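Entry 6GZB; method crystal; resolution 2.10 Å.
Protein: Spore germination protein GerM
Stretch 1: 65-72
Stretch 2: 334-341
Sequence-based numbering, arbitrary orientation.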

# COMPACT_ATOMS: atom_id res chain seq x y z
N VAL A 65 2.66 -6.07 -5.86
CA VAL A 65 3.30 -4.77 -5.72
C VAL A 65 3.28 -4.38 -4.25
O VAL A 65 2.22 -4.36 -3.63
CB VAL A 65 2.57 -3.70 -6.57
CG1 VAL A 65 3.26 -2.35 -6.44
CG2 VAL A 65 2.52 -4.14 -8.02
N VAL A 66 4.45 -4.11 -3.70
CA VAL A 66 4.62 -3.98 -2.26
C VAL A 66 5.65 -2.90 -1.96
O VAL A 66 6.68 -2.82 -2.61
CB VAL A 66 5.18 -5.27 -1.62
CG1 VAL A 66 5.11 -5.16 -0.11
CG2 VAL A 66 4.43 -6.50 -2.11
N ALA A 67 5.38 -2.10 -0.93
CA ALA A 67 6.34 -1.10 -0.47
C ALA A 67 7.54 -1.81 0.17
O ALA A 67 7.37 -2.71 0.98
CB ALA A 67 5.69 -0.17 0.54
N GLN A 68 8.74 -1.42 -0.24
CA GLN A 68 9.94 -1.67 0.53
C GLN A 68 10.65 -0.36 0.80
O GLN A 68 11.01 0.37 -0.12
CB GLN A 68 10.88 -2.62 -0.22
CG GLN A 68 10.35 -4.04 -0.31
CD GLN A 68 10.49 -4.78 1.00
OE1 GLN A 68 11.57 -5.26 1.34
NE2 GLN A 68 9.39 -4.86 1.76
N THR A 69 10.81 -0.04 2.09
CA THR A 69 11.40 1.24 2.48
C THR A 69 12.91 1.11 2.59
O THR A 69 13.41 0.28 3.35
CB THR A 69 10.79 1.76 3.79
OG1 THR A 69 9.46 2.23 3.53
CG2 THR A 69 11.61 2.92 4.34
N LEU A 70 13.61 1.86 1.75
CA LEU A 70 15.02 1.62 1.48
C LEU A 70 15.80 2.93 1.48
O LEU A 70 15.23 3.98 1.19
CB LEU A 70 15.19 0.90 0.14
CG LEU A 70 14.68 -0.53 0.14
CD1 LEU A 70 14.60 -1.07 -1.28
CD2 LEU A 70 15.56 -1.41 1.03
N PRO A 71 17.10 2.87 1.80
CA PRO A 71 17.93 4.08 1.91
C PRO A 71 18.33 4.64 0.55
O PRO A 71 19.00 3.97 -0.22
CB PRO A 71 19.17 3.58 2.66
CG PRO A 71 19.28 2.14 2.30
CD PRO A 71 17.88 1.65 2.06
N LEU A 72 17.88 5.85 0.25
CA LEU A 72 18.23 6.51 -1.01
C LEU A 72 19.09 7.74 -0.73
O LEU A 72 18.80 8.50 0.18
CB LEU A 72 16.96 6.93 -1.75
CG LEU A 72 16.43 5.99 -2.83
CD1 LEU A 72 16.32 4.57 -2.31
CD2 LEU A 72 15.08 6.48 -3.34
N SER A 334 6.15 5.25 10.44
CA SER A 334 6.95 6.23 9.70
C SER A 334 7.66 5.56 8.52
O SER A 334 7.82 6.15 7.47
CB SER A 334 7.98 6.90 10.61
OG SER A 334 8.09 6.22 11.85
N GLN A 335 8.07 4.31 8.72
CA GLN A 335 8.64 3.51 7.65
C GLN A 335 7.79 2.27 7.43
O GLN A 335 7.75 1.39 8.29
CB GLN A 335 10.08 3.10 8.00
CG GLN A 335 11.01 4.29 8.13
CD GLN A 335 12.44 3.89 8.46
OE1 GLN A 335 12.83 2.74 8.31
NE2 GLN A 335 13.22 4.86 8.91
N VAL A 336 7.12 2.20 6.29
CA VAL A 336 6.35 1.01 5.92
C VAL A 336 7.27 -0.05 5.30
O VAL A 336 7.90 0.20 4.28
CB VAL A 336 5.25 1.38 4.90
CG1 VAL A 336 4.46 0.14 4.50
CG2 VAL A 336 4.33 2.44 5.48
N ASN A 337 7.36 -1.22 5.93
CA ASN A 337 8.10 -2.34 5.35
C ASN A 337 9.57 -1.99 5.12
O ASN A 337 10.07 -2.03 4.00
CB ASN A 337 7.49 -2.74 4.00
CG ASN A 337 6.10 -3.34 4.12
OD1 ASN A 337 5.71 -3.83 5.17
ND2 ASN A 337 5.38 -3.40 3.00
N THR A 338 10.27 -1.62 6.18
CA THR A 338 11.69 -1.38 6.08
C THR A 338 12.33 -2.61 5.47
O THR A 338 12.01 -3.73 5.86
CB THR A 338 12.32 -1.09 7.46
OG1 THR A 338 11.69 0.07 8.01
CG2 THR A 338 13.81 -0.82 7.32
N GLY A 339 13.09 -2.41 4.41
CA GLY A 339 13.71 -3.51 3.71
C GLY A 339 14.96 -4.03 4.41
O GLY A 339 15.56 -3.34 5.23
N SER A 340 15.33 -5.27 4.09
CA SER A 340 16.63 -5.83 4.49
C SER A 340 17.43 -6.25 3.27
O SER A 340 16.98 -7.04 2.45
CB SER A 340 16.43 -7.04 5.39
OG SER A 340 15.85 -6.66 6.62
N PHE A 341 18.63 -5.70 3.15
CA PHE A 341 19.53 -6.09 2.09
C PHE A 341 20.93 -6.29 2.63
O PHE A 341 21.84 -6.54 1.85
CB PHE A 341 19.54 -5.01 0.99
CG PHE A 341 19.90 -3.65 1.49
CD1 PHE A 341 18.96 -2.87 2.13
CD2 PHE A 341 21.20 -3.18 1.39
CE1 PHE A 341 19.30 -1.64 2.66
CE2 PHE A 341 21.55 -1.95 1.91
CZ PHE A 341 20.59 -1.17 2.54
O HOH W 1 9.98 -5.22 4.88
O HOH W 2 13.17 -6.98 2.82

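Residues 65-72 form a strand, and the last eight residues of the sequence numbering, 334-341, run alongside it without regular helix or strand structure of their own; the two are far apart in sequence, and together they bury 465 Å² of surface. The backbones meet at a single beta bridge, Thr69 with Thr338, whose CA atoms lie 4.5 Å apart. Two hydrogen bonds make this bridge. Thr69 N donates to Asn337 O at 2.9 Å, and Gly339 N donates to Thr69 O, also at 2.9 Å; with N-H...acceptor angles of 173° and 174°, both are nearly straight. Thr69 thus spends both its amide and its carbonyl on the residues flanking Thr338, whose own side chain leaves its CA pointing away from the strand. The carbonyl of Asn337 also receives a CA-H...O contact, Gln68 CA to Asn337 O at 3.5 Å, so a polarised CA-H supplements the stronger amide donor.

Side-chain groups extend the polar pairing toward the start of the strand. Thr69 OG1 donates to Val336 O at 2.7 Å, so that this residue binds the second stretch through side chain as well as backbone. Asn337, with phi and psi both positive (60/58), directs its CB toward the strand, and its ND2 donates to Ala67 O at 2.9 Å. The same carbonyl takes a second hydrogen bond from within its own stretch, Gln68 NE2 to Ala67 O at 3.1 Å, so two side-chain amides converge on one acceptor. Within the second stretch, Thr338 OG1 donates to Gln335 OE1 at 2.9 Å.

Gln68 leaves its CA pointing away from the second stretch, but its m, m side chain folds back and brings the amide nearer. Two waters then link that amide to the other backbone. One accepts from Gln68 NE2 at 3.2 Å and donates to Thr338 O at 2.7 Å; the other donates to Gln68 OE1 at 2.8 Å and accepts from Ser340 N at 3.0 Å. The amide's donor and acceptor ends therefore each reach a backbone group of the opposite kind through one water.

Apolar contacts complete the packing. Ala67 CB meets Val336 CG1 at 4.2 Å, a loose van der Waals contact between small groups, while Thr69 CG2 lies 4.0 Å from Gln335 CB. Farther along, Phe341 turns its CB toward the strand in the p rotamer and sets its ring against two residues: Pro71 CG is 3.6 Å from Phe341 CZ, and Leu70 CD2 is 3.9 Å from Phe341 CD1. Both approach the ring obliquely. Leu70 CD2 also lies 3.9 Å from Gly339 CA, where the absence of a side chain matters: an ideal CB on Gly339 would point toward the strand and sit 2.6 Å from Leu70 CD2, a clash. Glycine lets the leucine methyl lie close to the backbone while Gly339 N keeps its bond to Thr69 O.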